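Local coordinates for protein neutral ceramidase (Pseudomonas aeruginosa, PDB 2ZWS) that hydrolyses the N-acyl bond of ceramide to release sphingosine and a fatty acid, also runs the reverse synthesis, and binds zinc and magnesium, at residues A[416-419]-A[420-424]; A[166-169]-A[170-173]. All coordinates share one frame; numbering follows the deposited sequence.

Contact 1 (A[416-419]-A[420-424])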
ATOM      1  N   ALA A 416      11.582  -7.037  15.763  1.00 14.79           N
ATOM      2  CA  ALA A 416      12.583  -7.026  14.679  1.00 14.56           C
ATOM      3  C   ALA A 416      12.858  -5.576  14.255  1.00 15.09           C
ATOM      4  O   ALA A 416      14.018  -5.180  14.052  1.00 15.32           O
ATOM      5  CB  ALA A 416      12.148  -7.900  13.509  1.00 15.21           C
ATOM      6  N   GLY A 417      11.799  -4.786  14.177  1.00 15.25           N
ATOM      7  CA  GLY A 417      11.932  -3.373  13.808  1.00 15.30           C
ATOM      8  C   GLY A 417      12.497  -2.529  14.936  1.00 16.10           C
ATOM      9  O   GLY A 417      13.395  -1.684  14.729  1.00 15.99           O
ATOM     10  N   VAL A 418      11.980  -2.757  16.146  1.00 15.49           N
ATOM     11  CA  VAL A 418      12.460  -2.013  17.317  1.00 15.66           C
ATOM     12  C   VAL A 418      13.968  -2.207  17.543  1.00 14.94           C
ATOM     13  O   VAL A 418      14.678  -1.255  17.830  1.00 16.05           O
ATOM     14  CB  VAL A 418      11.658  -2.345  18.608  1.00 16.26           C
ATOM     15  CG1 VAL A 418      12.334  -1.723  19.835  1.00 16.96           C
ATOM     16  CG2 VAL A 418      10.239  -1.829  18.470  1.00 16.76           C
ATOM     17  N   ARG A 419      14.451  -3.437  17.416  1.00 14.77           N
ATOM     18  CA  ARG A 419      15.895  -3.673  17.601  1.00 14.87           C
ATOM     19  C   ARG A 419      16.739  -2.875  16.581  1.00 15.07           C
ATOM     20  O   ARG A 419      17.805  -2.330  16.910  1.00 16.06           O
ATOM     21  CB  ARG A 419      16.222  -5.159  17.512  1.00 16.32           C
ATOM     22  CG  ARG A 419      15.910  -5.899  18.815  1.00 16.32           C
ATOM     23  CD  ARG A 419      16.353  -7.326  18.665  1.00 19.31           C
ATOM     24  NE  ARG A 419      15.725  -8.190  19.653  1.00 21.88           N
ATOM     25  CZ  ARG A 419      15.852  -9.509  19.635  1.00 23.80           C
ATOM     26  NH1 ARG A 419      15.244 -10.252  20.567  1.00 26.07           N
ATOM     27  NH2 ARG A 419      16.593 -10.079  18.690  1.00 24.09           N
ATOM     28  N   ILE A 420      16.249  -2.796  15.350  1.00 15.63           N
ATOM     29  CA  ILE A 420      16.975  -2.054  14.315  1.00 14.67           C
ATOM     30  C   ILE A 420      16.928  -0.555  14.607  1.00 15.04           C
ATOM     31  O   ILE A 420      17.944   0.120  14.556  1.00 14.75           O
ATOM     32  CB  ILE A 420      16.446  -2.375  12.916  1.00 14.74           C
ATOM     33  CG1 ILE A 420      16.703  -3.861  12.611  1.00 14.14           C
ATOM     34  CG2 ILE A 420      17.134  -1.489  11.881  1.00 15.53           C
ATOM     35  CD1 ILE A 420      16.097  -4.365  11.307  1.00 13.62           C
ATOM     36  N   ARG A 421      15.753  -0.060  14.979  1.00 15.46           N
ATOM     37  CA  ARG A 421      15.588   1.329  15.368  0.50 16.41           C
ATOM     38  C   ARG A 421      16.570   1.724  16.475  1.00 17.12           C
ATOM     39  O   ARG A 421      17.256   2.744  16.370  1.00 18.37           O
ATOM     40  CB  ARG A 421      14.164   1.533  15.854  0.50 15.85           C
ATOM     41  CG  ARG A 421      13.514   2.782  15.340  0.50 16.39           C
ATOM     42  CD  ARG A 421      12.252   3.014  16.129  0.50 14.47           C
ATOM     43  NE  ARG A 421      11.296   1.926  15.975  0.50 13.59           N
ATOM     44  CZ  ARG A 421      10.214   1.752  16.744  0.50 12.12           C
ATOM     45  NH1 ARG A 421       9.946   2.571  17.766  0.50 10.18           N
ATOM     46  NH2 ARG A 421       9.384   0.746  16.479  0.50 13.17           N
ATOM     47  N   ARG A 422      16.636   0.908  17.526  1.00 17.52           N
ATOM     48  CA  ARG A 422      17.545   1.137  18.663  0.60 18.17           C
ATOM     49  C   ARG A 422      18.996   1.189  18.214  1.00 17.48           C
ATOM     50  O   ARG A 422      19.771   2.039  18.657  1.00 18.08           O
ATOM     51  CB  ARG A 422      17.407   0.024  19.700  0.60 18.62           C
ATOM     52  CG  ARG A 422      16.150   0.093  20.531  0.60 19.69           C
ATOM     53  CD  ARG A 422      15.990  -1.149  21.391  0.60 22.10           C
ATOM     54  NE  ARG A 422      14.791  -1.012  22.202  0.60 24.96           N
ATOM     55  CZ  ARG A 422      14.171  -2.004  22.825  0.60 26.71           C
ATOM     56  NH1 ARG A 422      14.615  -3.253  22.729  0.60 25.84           N
ATOM     57  NH2 ARG A 422      13.084  -1.733  23.531  0.60 26.08           N
ATOM     58  N   ALA A 423      19.366   0.230  17.365  1.00 16.94           N
ATOM     59  CA  ALA A 423      20.757   0.101  16.925  1.00 16.85           C
ATOM     60  C   ALA A 423      21.153   1.305  16.067  1.00 16.36           C
ATOM     61  O   ALA A 423      22.247   1.857  16.211  1.00 16.40           O
ATOM     62  CB  ALA A 423      20.945  -1.183  16.174  1.00 17.10           C
ATOM     63  N   VAL A 424      20.250   1.718  15.175  1.00 16.01           N
ATOM     64  CA  VAL A 424      20.478   2.882  14.331  1.00 15.76           C
ATOM     65  C   VAL A 424      20.511   4.180  15.145  1.00 16.66           C
ATOM     66  O   VAL A 424      21.406   5.016  14.936  1.00 17.89           O
ATOM     67  CB  VAL A 424      19.449   2.949  13.190  1.00 14.32           C
ATOM     68  CG1 VAL A 424      19.457   4.346  12.486  1.00 14.41           C
ATOM     69  CG2 VAL A 424      19.695   1.810  12.201  1.00 14.42           C
TER
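Two successive turns of helix 414-428 meet here, and V418 sits between the arginines three and four residues further on, CG1 against R422 and CG2 against R421; both arginines were modelled in two conformers, and these contacts belong to one of them. CG1, anti to the backbone N (chi1 171°), lies over one face of the R422 guanidinium, close to its centre and 3.5 Å from R422 CZ. The R422 chain, extended from CG to NE, runs back along the helix to bring that flat group to the methyl. The other methyl, CG2, approaches NH2 of R421 at 3.4 Å, obliquely to the guanidinium plane. R421 arrives there by a bend at chi3 (-61°), and its NH2 is then held by a salt bridge to D179 and a hydrogen bond to N245.

The backbone here is held by regular i to i+4 bonds. R421 N donates to G417 O at 2.9 Å, almost straight, and R422 N reaches V418 O at 2.9 Å. The third, from A423 N to R419 O, is 3.0 Å long and more bent, at 152°. On the inner side, CG1 of I420 rests 3.3 Å from A416 O, while I420 also packs on L406 and F438 of the neighbouring strands, so the helix is seated on the sheet that contains 403-407 and 435-439. R419 pairs through NH1 with E453 and through NE with D170.

A416 lies about 9 Å, side chain to side chain, from the zinc ligands E411 and Y448, which places this part of the helix near the zinc site, although it takes no part in it. The chemistry is mixed: V418 offers methyls to both guanidinium groups, while R421 directs its NH2 to acidic and amide partners beyond the helix and R422 is paired only weakly, with D170.

Contact 2 (A[166-169]-A[170-173]); sequences LKNP and DIAG. Unlike the reference sequence in segment 170-173: A172 (reference Val).
L166 and I171 bridge the first bend of the surface loop that leads from helix 162-165 to strand 181-189, their side chains crossing at an angle so that only the ends meet, L166 CD2 lying 3.8 Å from I171 CD1. In I171, CG1 sits between the backbone N and the carbonyl carbon (chi1 67°), which leaves CG2 beside the backbone N and turned to N168, whose CB it meets at 3.6 Å. N168 thus has an apolar neighbour at its CB, while its amide turns away: OD1 bonds to T451, and ND2 to E454 and to the carbonyl of H165.

D170 stands next to P169, the two side chains side by side and pointing the same way. A chi1 of 64° folds the carboxylate back over the preceding residues, bringing OD1 to 3.4 Å from N168 CB and 3.8 Å from P169 CD. Its OD2 is engaged by R419, which ties the bend to helix 414-428. No direct hydrogen bond joins the two halves of the bend; instead one water accepts from I171 N at 3.1 Å and donates, weakly, to P169 O.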
ATOM      1  N   LEU A 166       6.605 -13.092  22.899  1.00 19.12           N
ATOM      2  CA  LEU A 166       6.986 -13.317  24.291  1.00 19.61           C
ATOM      3  C   LEU A 166       8.265 -14.117  24.441  1.00 20.32           C
ATOM      4  O   LEU A 166       8.774 -14.242  25.567  1.00 21.30           O
ATOM      5  CB  LEU A 166       5.835 -13.983  25.045  1.00 19.51           C
ATOM      6  CG  LEU A 166       4.559 -13.143  25.135  1.00 20.27           C
ATOM      7  CD1 LEU A 166       3.408 -13.974  25.727  1.00 19.99           C
ATOM      8  CD2 LEU A 166       4.768 -11.875  25.930  1.00 22.33           C
ATOM      9  N   LYS A 167       8.783 -14.680  23.348  1.00 20.53           N
ATOM     10  CA  LYS A 167      10.065 -15.386  23.413  1.00 21.56           C
ATOM     11  C   LYS A 167      11.248 -14.420  23.429  1.00 21.13           C
ATOM     12  O   LYS A 167      12.375 -14.831  23.691  1.00 20.31           O
ATOM     13  CB  LYS A 167      10.239 -16.384  22.263  1.00 22.57           C
ATOM     14  CG  LYS A 167       9.175 -17.481  22.131  1.00 25.77           C
ATOM     15  CD  LYS A 167       9.112 -18.382  23.352  1.00 29.00           C
ATOM     16  CE  LYS A 167       8.356 -19.663  23.027  1.00 33.85           C
ATOM     17  NZ  LYS A 167       7.890 -20.363  24.257  1.00 34.84           N
ATOM     18  N   ASN A 168      11.017 -13.139  23.113  1.00 20.84           N
ATOM     19  CA  ASN A 168      12.089 -12.143  23.156  1.00 21.59           C
ATOM     20  C   ASN A 168      12.419 -11.764  24.595  1.00 22.63           C
ATOM     21  O   ASN A 168      11.513 -11.564  25.397  1.00 23.09           O
ATOM     22  CB  ASN A 168      11.693 -10.887  22.382  1.00 21.24           C
ATOM     23  CG  ASN A 168      11.497 -11.158  20.894  1.00 20.24           C
ATOM     24  OD1 ASN A 168      12.431 -11.549  20.188  1.00 19.85           O
ATOM     25  ND2 ASN A 168      10.269 -10.970  20.425  1.00 17.39           N
ATOM     26  N   PRO A 169      13.721 -11.665  24.926  1.00 23.89           N
ATOM     27  CA  PRO A 169      14.114 -11.302  26.297  1.00 24.33           C
ATOM     28  C   PRO A 169      14.032  -9.805  26.585  1.00 24.95           C
ATOM     29  O   PRO A 169      14.230  -9.384  27.727  1.00 26.00           O
ATOM     30  CB  PRO A 169      15.580 -11.738  26.356  1.00 24.73           C
ATOM     31  CG  PRO A 169      16.065 -11.611  24.969  1.00 24.93           C
ATOM     32  CD  PRO A 169      14.888 -11.920  24.064  1.00 23.67           C
ATOM     33  N   ASP A 170      13.742  -9.008  25.559  1.00 24.74           N
ATOM     34  CA  ASP A 170      13.894  -7.559  25.621  1.00 24.37           C
ATOM     35  C   ASP A 170      12.613  -6.783  25.269  1.00 23.86           C
ATOM     36  O   ASP A 170      12.656  -5.851  24.460  1.00 24.04           O
ATOM     37  CB  ASP A 170      15.041  -7.132  24.682  1.00 24.88           C
ATOM     38  CG  ASP A 170      14.741  -7.424  23.182  1.00 25.84           C
ATOM     39  OD1 ASP A 170      14.039  -8.411  22.861  1.00 24.83           O
ATOM     40  OD2 ASP A 170      15.243  -6.665  22.323  1.00 28.42           O
ATOM     41  N   ILE A 171      11.491  -7.121  25.897  1.00 22.12           N
ATOM     42  CA  ILE A 171      10.209  -6.527  25.490  1.00 21.68           C
ATOM     43  C   ILE A 171       9.618  -5.465  26.420  1.00 21.17           C
ATOM     44  O   ILE A 171       8.415  -5.222  26.379  1.00 21.66           O
ATOM     45  CB  ILE A 171       9.135  -7.594  25.154  1.00 21.40           C
ATOM     46  CG1 ILE A 171       8.707  -8.391  26.401  1.00 21.59           C
ATOM     47  CG2 ILE A 171       9.632  -8.515  24.071  1.00 20.85           C
ATOM     48  CD1 ILE A 171       7.439  -9.213  26.208  1.00 21.53           C
ATOM     49  N   ALA A 172      10.442  -4.845  27.263  1.00 21.58           N
ATOM     50  CA  ALA A 172       9.945  -3.736  28.087  1.00 21.80           C
ATOM     51  C   ALA A 172       9.399  -2.621  27.201  1.00 21.94           C
ATOM     52  O   ALA A 172      10.049  -2.212  26.244  1.00 22.52           O
ATOM     53  CB  ALA A 172      11.039  -3.194  28.993  1.00 22.06           C
ATOM     54  N   GLY A 173       8.193  -2.153  27.520  1.00 21.81           N
ATOM     55  CA  GLY A 173       7.498  -1.155  26.702  1.00 21.19           C
ATOM     56  C   GLY A 173       6.652  -1.791  25.601  1.00 20.22           C
ATOM     57  O   GLY A 173       5.931  -1.090  24.904  1.00 20.95           O
TER
HETATM   58  O   HOH W   1      11.336  -8.534  28.596  1.00 28.84           O

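Overall arrangement
Contact 1 is partly buried and belongs to helix 414-428, whereas contact 2 is a surface loop without regular structure; their centres lie 13 Å apart. Regular backbone hydrogen bonds hold the helical turns of contact 1, but the two halves of contact 2 meet through apolar touches and a bridging water, while the polar side chains of N168 and D170 bond outward. The two contacts are joined by charge: R419 NE is 3.1 Å from D170 OD2 in a salt bridge. R419 thus holds the carboxylate, with R422, in one conformer, only weakly paired to the same oxygen. R419 also packs against N168 and P169, fastening the outer loop to the helix.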